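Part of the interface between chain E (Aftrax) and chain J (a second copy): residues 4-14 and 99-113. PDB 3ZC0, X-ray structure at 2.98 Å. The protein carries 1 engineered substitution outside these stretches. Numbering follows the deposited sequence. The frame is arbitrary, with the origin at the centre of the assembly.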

ATOM      1  N   MET E   4     -29.174 -34.272  -1.763  1.00 63.28           N
ATOM      2  CA  MET E   4     -28.214 -34.772  -2.737  1.00 73.92           C
ATOM      3  C   MET E   4     -26.913 -33.940  -2.808  1.00 85.42           C
ATOM      4  O   MET E   4     -26.350 -33.729  -3.890  1.00 94.43           O
ATOM      5  CB  MET E   4     -28.857 -34.921  -4.132  1.00 71.09           C
ATOM      6  CG  MET E   4     -29.154 -33.607  -4.887  1.00 81.58           C
ATOM      7  SD  MET E   4     -29.436 -33.851  -6.660  1.00116.70           S
ATOM      8  CE  MET E   4     -28.112 -32.887  -7.392  1.00 46.41           C
ATOM      9  N   ARG E   5     -26.439 -33.481  -1.653  1.00 60.60           N
ATOM     10  CA  ARG E   5     -25.127 -32.820  -1.542  1.00 56.61           C
ATOM     11  C   ARG E   5     -25.068 -31.416  -2.125  1.00 47.97           C
ATOM     12  O   ARG E   5     -24.771 -30.473  -1.397  1.00 55.90           O
ATOM     13  CB  ARG E   5     -23.988 -33.685  -2.083  1.00 37.79           C
ATOM     14  CG  ARG E   5     -23.031 -34.103  -0.998  1.00 56.49           C
ATOM     15  CD  ARG E   5     -23.724 -34.966   0.070  1.00 42.81           C
ATOM     16  NE  ARG E   5     -23.004 -34.893   1.339  1.00 74.44           N
ATOM     17  CZ  ARG E   5     -23.455 -34.278   2.429  1.00 88.84           C
ATOM     18  NH1 ARG E   5     -24.647 -33.702   2.428  1.00 85.84           N
ATOM     19  NH2 ARG E   5     -22.720 -34.250   3.532  1.00 77.89           N
ATOM     20  N   LEU E   6     -25.341 -31.265  -3.420  1.00 33.48           N
ATOM     21  CA  LEU E   6     -25.587 -29.935  -3.964  1.00 32.53           C
ATOM     22  C   LEU E   6     -26.745 -29.286  -3.188  1.00 36.88           C
ATOM     23  O   LEU E   6     -26.756 -28.090  -2.903  1.00 40.73           O
ATOM     24  CB  LEU E   6     -25.865 -29.995  -5.467  1.00 28.47           C
ATOM     25  CG  LEU E   6     -24.634 -29.831  -6.378  1.00 41.75           C
ATOM     26  CD1 LEU E   6     -25.023 -29.445  -7.798  1.00 42.14           C
ATOM     27  CD2 LEU E   6     -23.657 -28.819  -5.818  1.00 17.83           C
ATOM     28  N   GLU E   7     -27.701 -30.112  -2.801  1.00 69.11           N
ATOM     29  CA  GLU E   7     -28.853 -29.632  -2.073  1.00 64.29           C
ATOM     30  C   GLU E   7     -28.420 -29.099  -0.717  1.00 55.66           C
ATOM     31  O   GLU E   7     -28.690 -27.940  -0.384  1.00 48.98           O
ATOM     32  CB  GLU E   7     -29.864 -30.763  -1.909  1.00 73.46           C
ATOM     33  CG  GLU E   7     -31.303 -30.301  -1.986  1.00 87.62           C
ATOM     34  CD  GLU E   7     -31.565 -29.464  -3.216  1.00 84.21           C
ATOM     35  OE1 GLU E   7     -31.863 -30.055  -4.277  1.00 91.99           O
ATOM     36  OE2 GLU E   7     -31.469 -28.218  -3.124  1.00 87.66           O
ATOM     37  N   GLU E   8     -27.739 -29.947   0.053  1.00 50.58           N
ATOM     38  CA  GLU E   8     -27.272 -29.582   1.392  1.00 52.21           C
ATOM     39  C   GLU E   8     -26.358 -28.370   1.367  1.00 62.85           C
ATOM     40  O   GLU E   8     -26.371 -27.558   2.292  1.00 59.42           O
ATOM     41  CB  GLU E   8     -26.543 -30.745   2.064  1.00 63.24           C
ATOM     42  CG  GLU E   8     -27.400 -31.545   3.022  1.00 90.57           C
ATOM     43  CD  GLU E   8     -27.948 -32.793   2.377  1.00113.76           C
ATOM     44  OE1 GLU E   8     -27.178 -33.463   1.649  1.00 91.56           O
ATOM     45  OE2 GLU E   8     -29.141 -33.100   2.598  1.00147.14           O
ATOM     46  N   CYS E   9     -25.552 -28.265   0.315  1.00 54.54           N
ATOM     47  CA  CYS E   9     -24.782 -27.057   0.082  1.00 42.55           C
ATOM     48  C   CYS E   9     -25.709 -25.865   0.054  1.00 43.53           C
ATOM     49  O   CYS E   9     -25.565 -24.967   0.871  1.00 44.01           O
ATOM     50  CB  CYS E   9     -24.023 -27.133  -1.236  1.00 44.22           C
ATOM     51  SG  CYS E   9     -22.302 -27.553  -1.009  1.00 59.86           S
ATOM     52  N   ARG E  10     -26.659 -25.866  -0.881  1.00 45.75           N
ATOM     53  CA  ARG E  10     -27.602 -24.754  -0.988  1.00 42.16           C
ATOM     54  C   ARG E  10     -28.219 -24.419   0.370  1.00 54.66           C
ATOM     55  O   ARG E  10     -28.295 -23.240   0.753  1.00 60.84           O
ATOM     56  CB  ARG E  10     -28.676 -25.034  -2.045  1.00 47.12           C
ATOM     57  CG  ARG E  10     -29.793 -24.011  -2.087  1.00 52.92           C
ATOM     58  CD  ARG E  10     -30.573 -24.073  -3.398  1.00 63.61           C
ATOM     59  NE  ARG E  10     -29.992 -23.194  -4.418  1.00104.96           N
ATOM     60  CZ  ARG E  10     -30.175 -21.871  -4.473  1.00107.51           C
ATOM     61  NH1 ARG E  10     -30.923 -21.254  -3.565  1.00106.27           N
ATOM     62  NH2 ARG E  10     -29.601 -21.152  -5.432  1.00 80.11           N
ATOM     63  N   LYS E  11     -28.603 -25.454   1.119  1.00 49.34           N
ATOM     64  CA  LYS E  11     -29.231 -25.258   2.427  1.00 50.64           C
ATOM     65  C   LYS E  11     -28.307 -24.542   3.429  1.00 39.50           C
ATOM     66  O   LYS E  11     -28.630 -23.466   3.952  1.00 50.56           O
ATOM     67  CB  LYS E  11     -29.729 -26.592   2.987  1.00 32.78           C
ATOM     68  N   ARG E  12     -27.151 -25.139   3.682  1.00 48.59           N
ATOM     69  CA  ARG E  12     -26.182 -24.570   4.610  1.00 39.67           C
ATOM     70  C   ARG E  12     -25.803 -23.166   4.191  1.00 58.23           C
ATOM     71  O   ARG E  12     -25.724 -22.274   5.028  1.00 58.21           O
ATOM     72  CB  ARG E  12     -24.916 -25.423   4.670  1.00 32.78           C
ATOM     73  CG  ARG E  12     -23.886 -24.907   5.651  1.00 41.37           C
ATOM     74  CD  ARG E  12     -24.494 -24.755   7.029  1.00 43.22           C
ATOM     75  NE  ARG E  12     -23.476 -24.561   8.052  1.00 50.34           N
ATOM     76  CZ  ARG E  12     -23.729 -24.573   9.353  1.00 56.50           C
ATOM     77  NH1 ARG E  12     -24.970 -24.772   9.771  1.00 69.79           N
ATOM     78  NH2 ARG E  12     -22.753 -24.390  10.234  1.00 57.55           N
ATOM     79  N   LEU E  13     -25.567 -22.982   2.893  1.00 55.23           N
ATOM     80  CA  LEU E  13     -25.208 -21.683   2.345  1.00 45.71           C
ATOM     81  C   LEU E  13     -26.279 -20.621   2.669  1.00 50.60           C
ATOM     82  O   LEU E  13     -25.948 -19.513   3.100  1.00 38.08           O
ATOM     83  CB  LEU E  13     -24.969 -21.806   0.843  1.00 40.68           C
ATOM     84  CG  LEU E  13     -23.585 -21.477   0.280  1.00 45.63           C
ATOM     85  CD1 LEU E  13     -22.525 -21.426   1.345  1.00 31.80           C
ATOM     86  CD2 LEU E  13     -23.229 -22.510  -0.747  1.00 44.37           C
ATOM     87  N   GLU E  14     -27.557 -20.970   2.498  1.00 51.83           N
ATOM     88  CA  GLU E  14     -28.636 -20.019   2.779  1.00 51.65           C
ATOM     89  C   GLU E  14     -28.673 -19.649   4.254  1.00 48.29           C
ATOM     90  O   GLU E  14     -28.758 -18.462   4.640  1.00 57.79           O
ATOM     91  CB  GLU E  14     -29.973 -20.590   2.322  1.00 40.47           C
ATOM     92  CG  GLU E  14     -30.160 -20.467   0.823  1.00 62.72           C
ATOM     93  CD  GLU E  14     -31.385 -21.180   0.319  1.00 67.87           C
ATOM     94  OE1 GLU E  14     -32.034 -21.886   1.122  1.00 74.30           O
ATOM     95  OE2 GLU E  14     -31.689 -21.033  -0.886  1.00 66.87           O
TER
ATOM     96  N   THR J  99     -19.920 -37.999 -10.681  1.00 36.08           N
ATOM     97  CA  THR J  99     -21.070 -37.840  -9.798  1.00 46.93           C
ATOM     98  C   THR J  99     -20.999 -36.591  -8.939  1.00 48.62           C
ATOM     99  O   THR J  99     -19.947 -36.266  -8.385  1.00 51.37           O
ATOM    100  CB  THR J  99     -21.239 -39.044  -8.853  1.00 48.93           C
ATOM    101  OG1 THR J  99     -22.311 -38.776  -7.938  1.00 30.21           O
ATOM    102  CG2 THR J  99     -19.955 -39.291  -8.066  1.00 51.22           C
ATOM    103  N   PHE J 100     -22.127 -35.901  -8.805  1.00 37.17           N
ATOM    104  CA  PHE J 100     -22.171 -34.793  -7.872  1.00 35.05           C
ATOM    105  C   PHE J 100     -22.300 -35.280  -6.450  1.00 42.96           C
ATOM    106  O   PHE J 100     -22.246 -34.478  -5.514  1.00 53.29           O
ATOM    107  CB  PHE J 100     -23.304 -33.849  -8.189  1.00 26.65           C
ATOM    108  CG  PHE J 100     -23.033 -33.000  -9.352  1.00 37.25           C
ATOM    109  CD1 PHE J 100     -21.985 -32.096  -9.318  1.00 38.95           C
ATOM    110  CD2 PHE J 100     -23.808 -33.111 -10.498  1.00 38.97           C
ATOM    111  CE1 PHE J 100     -21.720 -31.302 -10.409  1.00 57.73           C
ATOM    112  CE2 PHE J 100     -23.558 -32.321 -11.597  1.00 50.72           C
ATOM    113  CZ  PHE J 100     -22.510 -31.411 -11.559  1.00 58.62           C
ATOM    114  N   GLU J 101     -22.474 -36.586  -6.280  1.00 38.66           N
ATOM    115  CA  GLU J 101     -22.638 -37.128  -4.937  1.00 43.57           C
ATOM    116  C   GLU J 101     -21.331 -37.527  -4.282  1.00 47.95           C
ATOM    117  O   GLU J 101     -21.188 -38.669  -3.848  1.00 66.70           O
ATOM    118  CB  GLU J 101     -23.592 -38.320  -4.927  1.00 44.18           C
ATOM    119  CG  GLU J 101     -24.916 -38.022  -5.554  1.00 38.63           C
ATOM    120  CD  GLU J 101     -25.445 -36.670  -5.139  1.00 59.95           C
ATOM    121  OE1 GLU J 101     -25.489 -36.401  -3.911  1.00 46.95           O
ATOM    122  OE2 GLU J 101     -25.800 -35.880  -6.050  1.00 57.99           O
ATOM    123  N   ILE J 102     -20.381 -36.595  -4.206  1.00 35.96           N
ATOM    124  CA  ILE J 102     -19.182 -36.822  -3.413  1.00 44.95           C
ATOM    125  C   ILE J 102     -19.515 -36.515  -1.963  1.00 42.64           C
ATOM    126  O   ILE J 102     -19.727 -35.356  -1.614  1.00 52.89           O
ATOM    127  CB  ILE J 102     -17.999 -35.954  -3.868  1.00 32.33           C
ATOM    128  CG1 ILE J 102     -17.707 -36.180  -5.349  1.00 45.99           C
ATOM    129  CG2 ILE J 102     -16.751 -36.272  -3.060  1.00 25.03           C
ATOM    130  CD1 ILE J 102     -16.558 -35.329  -5.881  1.00 46.61           C
ATOM    131  N   ASP J 103     -19.562 -37.552  -1.124  1.00 46.76           N
ATOM    132  CA  ASP J 103     -19.976 -37.385   0.269  1.00 61.13           C
ATOM    133  C   ASP J 103     -18.835 -37.187   1.282  1.00 65.87           C
ATOM    134  O   ASP J 103     -18.542 -38.080   2.084  1.00 57.80           O
ATOM    135  CB  ASP J 103     -20.863 -38.547   0.708  1.00 62.11           C
ATOM    136  CG  ASP J 103     -21.557 -38.276   2.015  1.00 68.89           C
ATOM    137  OD1 ASP J 103     -21.717 -37.088   2.354  1.00 73.75           O
ATOM    138  OD2 ASP J 103     -21.948 -39.241   2.703  1.00 91.79           O
ATOM    139  N   LEU J 104     -18.219 -36.006   1.256  1.00 58.49           N
ATOM    140  CA  LEU J 104     -17.195 -35.655   2.236  1.00 61.08           C
ATOM    141  C   LEU J 104     -17.651 -34.559   3.215  1.00 62.80           C
ATOM    142  O   LEU J 104     -18.575 -33.772   2.920  1.00 51.20           O
ATOM    143  CB  LEU J 104     -15.896 -35.260   1.536  1.00 41.34           C
ATOM    144  CG  LEU J 104     -15.444 -36.373   0.598  1.00 43.30           C
ATOM    145  CD1 LEU J 104     -14.164 -35.978  -0.090  1.00 45.96           C
ATOM    146  CD2 LEU J 104     -15.255 -37.647   1.378  1.00 38.65           C
ATOM    147  N   GLU J 105     -17.010 -34.550   4.389  1.00 45.96           N
ATOM    148  CA  GLU J 105     -17.201 -33.507   5.394  1.00 44.75           C
ATOM    149  C   GLU J 105     -16.268 -32.337   5.068  1.00 65.17           C
ATOM    150  O   GLU J 105     -15.113 -32.270   5.515  1.00 54.60           O
ATOM    151  CB  GLU J 105     -16.946 -34.036   6.805  1.00 65.58           C
ATOM    152  CG  GLU J 105     -18.147 -34.729   7.454  1.00 83.51           C
ATOM    153  CD  GLU J 105     -17.947 -34.938   8.949  1.00112.41           C
ATOM    154  OE1 GLU J 105     -17.431 -34.007   9.610  1.00109.27           O
ATOM    155  OE2 GLU J 105     -18.292 -36.027   9.461  1.00 96.96           O
ATOM    156  N   VAL J 106     -16.797 -31.414   4.276  1.00 49.63           N
ATOM    157  CA  VAL J 106     -15.991 -30.422   3.603  1.00 32.02           C
ATOM    158  C   VAL J 106     -16.908 -29.227   3.477  1.00 40.90           C
ATOM    159  O   VAL J 106     -18.125 -29.392   3.517  1.00 40.60           O
ATOM    160  CB  VAL J 106     -15.542 -30.990   2.254  1.00 31.68           C
ATOM    161  CG1 VAL J 106     -15.803 -30.031   1.129  1.00 39.08           C
ATOM    162  CG2 VAL J 106     -14.082 -31.436   2.332  1.00 30.33           C
ATOM    163  N   THR J 107     -16.358 -28.021   3.401  1.00 44.33           N
ATOM    164  CA  THR J 107     -17.213 -26.829   3.378  1.00 44.92           C
ATOM    165  C   THR J 107     -17.869 -26.614   2.008  1.00 40.81           C
ATOM    166  O   THR J 107     -17.314 -27.023   0.980  1.00 45.83           O
ATOM    167  CB  THR J 107     -16.434 -25.577   3.836  1.00 33.76           C
ATOM    168  OG1 THR J 107     -15.313 -25.335   2.969  1.00 44.46           O
ATOM    169  CG2 THR J 107     -15.922 -25.799   5.233  1.00 54.85           C
ATOM    170  N   PRO J 108     -19.063 -25.998   1.989  1.00 29.40           N
ATOM    171  CA  PRO J 108     -19.764 -25.639   0.737  1.00 47.89           C
ATOM    172  C   PRO J 108     -18.858 -24.949  -0.287  1.00 42.42           C
ATOM    173  O   PRO J 108     -18.921 -25.204  -1.518  1.00 51.20           O
ATOM    174  CB  PRO J 108     -20.840 -24.667   1.218  1.00 42.85           C
ATOM    175  CG  PRO J 108     -21.176 -25.168   2.601  1.00 48.19           C
ATOM    176  CD  PRO J 108     -19.886 -25.727   3.181  1.00 30.42           C
ATOM    177  N   ALA J 109     -18.002 -24.088   0.251  1.00 32.54           N
ATOM    178  CA  ALA J 109     -16.980 -23.410  -0.528  1.00 33.83           C
ATOM    179  C   ALA J 109     -16.031 -24.394  -1.194  1.00 43.34           C
ATOM    180  O   ALA J 109     -15.797 -24.317  -2.406  1.00 49.75           O
ATOM    181  CB  ALA J 109     -16.204 -22.449   0.353  1.00 43.48           C
ATOM    182  N   ALA J 110     -15.480 -25.318  -0.409  1.00 38.61           N
ATOM    183  CA  ALA J 110     -14.507 -26.260  -0.946  1.00 42.62           C
ATOM    184  C   ALA J 110     -15.138 -27.177  -1.993  1.00 36.81           C
ATOM    185  O   ALA J 110     -14.526 -27.473  -3.006  1.00 32.72           O
ATOM    186  CB  ALA J 110     -13.884 -27.063   0.155  1.00 37.84           C
ATOM    187  N   PHE J 111     -16.367 -27.605  -1.739  1.00 33.94           N
ATOM    188  CA  PHE J 111     -17.114 -28.468  -2.646  1.00 34.20           C
ATOM    189  C   PHE J 111     -17.323 -27.795  -4.005  1.00 37.55           C
ATOM    190  O   PHE J 111     -16.775 -28.236  -5.073  1.00 29.98           O
ATOM    191  CB  PHE J 111     -18.465 -28.758  -2.002  1.00 28.59           C
ATOM    192  CG  PHE J 111     -19.235 -29.867  -2.652  1.00 35.16           C
ATOM    193  CD1 PHE J 111     -18.876 -31.190  -2.449  1.00 26.00           C
ATOM    194  CD2 PHE J 111     -20.348 -29.593  -3.431  1.00 31.75           C
ATOM    195  CE1 PHE J 111     -19.589 -32.226  -3.031  1.00 26.43           C
ATOM    196  CE2 PHE J 111     -21.063 -30.621  -4.022  1.00 45.61           C
ATOM    197  CZ  PHE J 111     -20.677 -31.951  -3.817  1.00 36.73           C
ATOM    198  N   LEU J 112     -18.115 -26.720  -3.957  1.00 31.60           N
ATOM    199  CA  LEU J 112     -18.431 -25.969  -5.174  1.00 40.33           C
ATOM    200  C   LEU J 112     -17.149 -25.600  -5.948  1.00 43.47           C
ATOM    201  O   LEU J 112     -17.014 -25.861  -7.172  1.00 34.90           O
ATOM    202  CB  LEU J 112     -19.239 -24.719  -4.822  1.00 35.98           C
ATOM    203  CG  LEU J 112     -20.783 -24.772  -4.749  1.00 36.44           C
ATOM    204  CD1 LEU J 112     -21.338 -26.148  -4.736  1.00 31.53           C
ATOM    205  CD2 LEU J 112     -21.278 -24.042  -3.525  1.00 25.42           C
ATOM    206  N   ASN J 113     -16.187 -25.048  -5.212  1.00 39.07           N
ATOM    207  CA  ASN J 113     -14.963 -24.562  -5.822  1.00 26.28           C
ATOM    208  C   ASN J 113     -14.141 -25.681  -6.434  1.00 44.74           C
ATOM    209  O   ASN J 113     -13.507 -25.505  -7.467  1.00 35.83           O
ATOM    210  CB  ASN J 113     -14.128 -23.795  -4.807  1.00 28.74           C
ATOM    211  CG  ASN J 113     -14.317 -22.309  -4.914  1.00 51.67           C
ATOM    212  OD1 ASN J 113     -13.614 -21.637  -5.677  1.00 58.92           O
ATOM    213  ND2 ASN J 113     -15.266 -21.774  -4.145  1.00 32.72           N
TER

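The oddest feature of this contact is a close approach that cannot be a conventional hydrogen bond: the carbonyl Met E4 O lies 2.8 Å from Glu J101 OE1 and 3.1 Å from Glu J101 OE2. A backbone carbonyl and a carboxylate are both acceptors, so the proximity alone implies no attraction. The same carbonyl accepts from its own chain, with Leu E6 N 2.7 Å from Met E4 O.

One residue further on, the chemistry turns favourable. Arg E5, at the N-cap position of helix 6-14, points its CA-to-CB bond toward chain J and gives up 99 Å² to the other stretch, the largest share of any residue here. Arg E5 NE sits 2.7 Å from Asp J103 OD1, a salt bridge whose hydrogen bond is weak because the N-H...acceptor angle is only 125°. The guanidinium also serves its own helix: Arg E5 NH1 is 2.7 Å from Glu E8 OE1, a second salt bridge with a weak hydrogen bond (122°). One arginine thus links an acid of its own chain to an acid across the interface.

Helix 6-14 meets the start of helix 108-113 with 137° between their N-to-C directions and a closest axial approach of 10.3 Å. The loop leading into the chain J helix faces the beginning of the chain E helix, with the CA atoms of Arg E5 and Glu J101 6.0 Å apart. The CA atoms of Cys E9 and Pro J108 come within 5.3 Å, and a small side chain faces the first turn of the partner helix there. That turn is capped by Thr J107, with Thr J107 OG1 accepting a weak bond from Ala J110 N at 3.4 Å.

Most of the remaining side-chain contact is apolar. Leu E6, Cys E9 and Leu E13 recur at spacings of three and four, placing them along one side of their helix. Leu E6 CD1 lies over one face of the Phe J100 ring, 4.3 Å from Phe J100 CD1, while Leu E6 CD2 reaches the edge of the other ring, 3.6 Å from Phe J111 CE2. Cys E9 SG approaches Phe J111 CD2 at 3.7 Å; its direction from the ring centroid, 50° off the normal, makes this sulfur-aromatic contact oblique. Leu E13 finishes the row, with Leu E13 CD1 3.7 Å from Pro J108 CB and Leu E13 CD2 3.7 Å from Leu J112 CD2. In all, 648 Å² is buried, counting both sides.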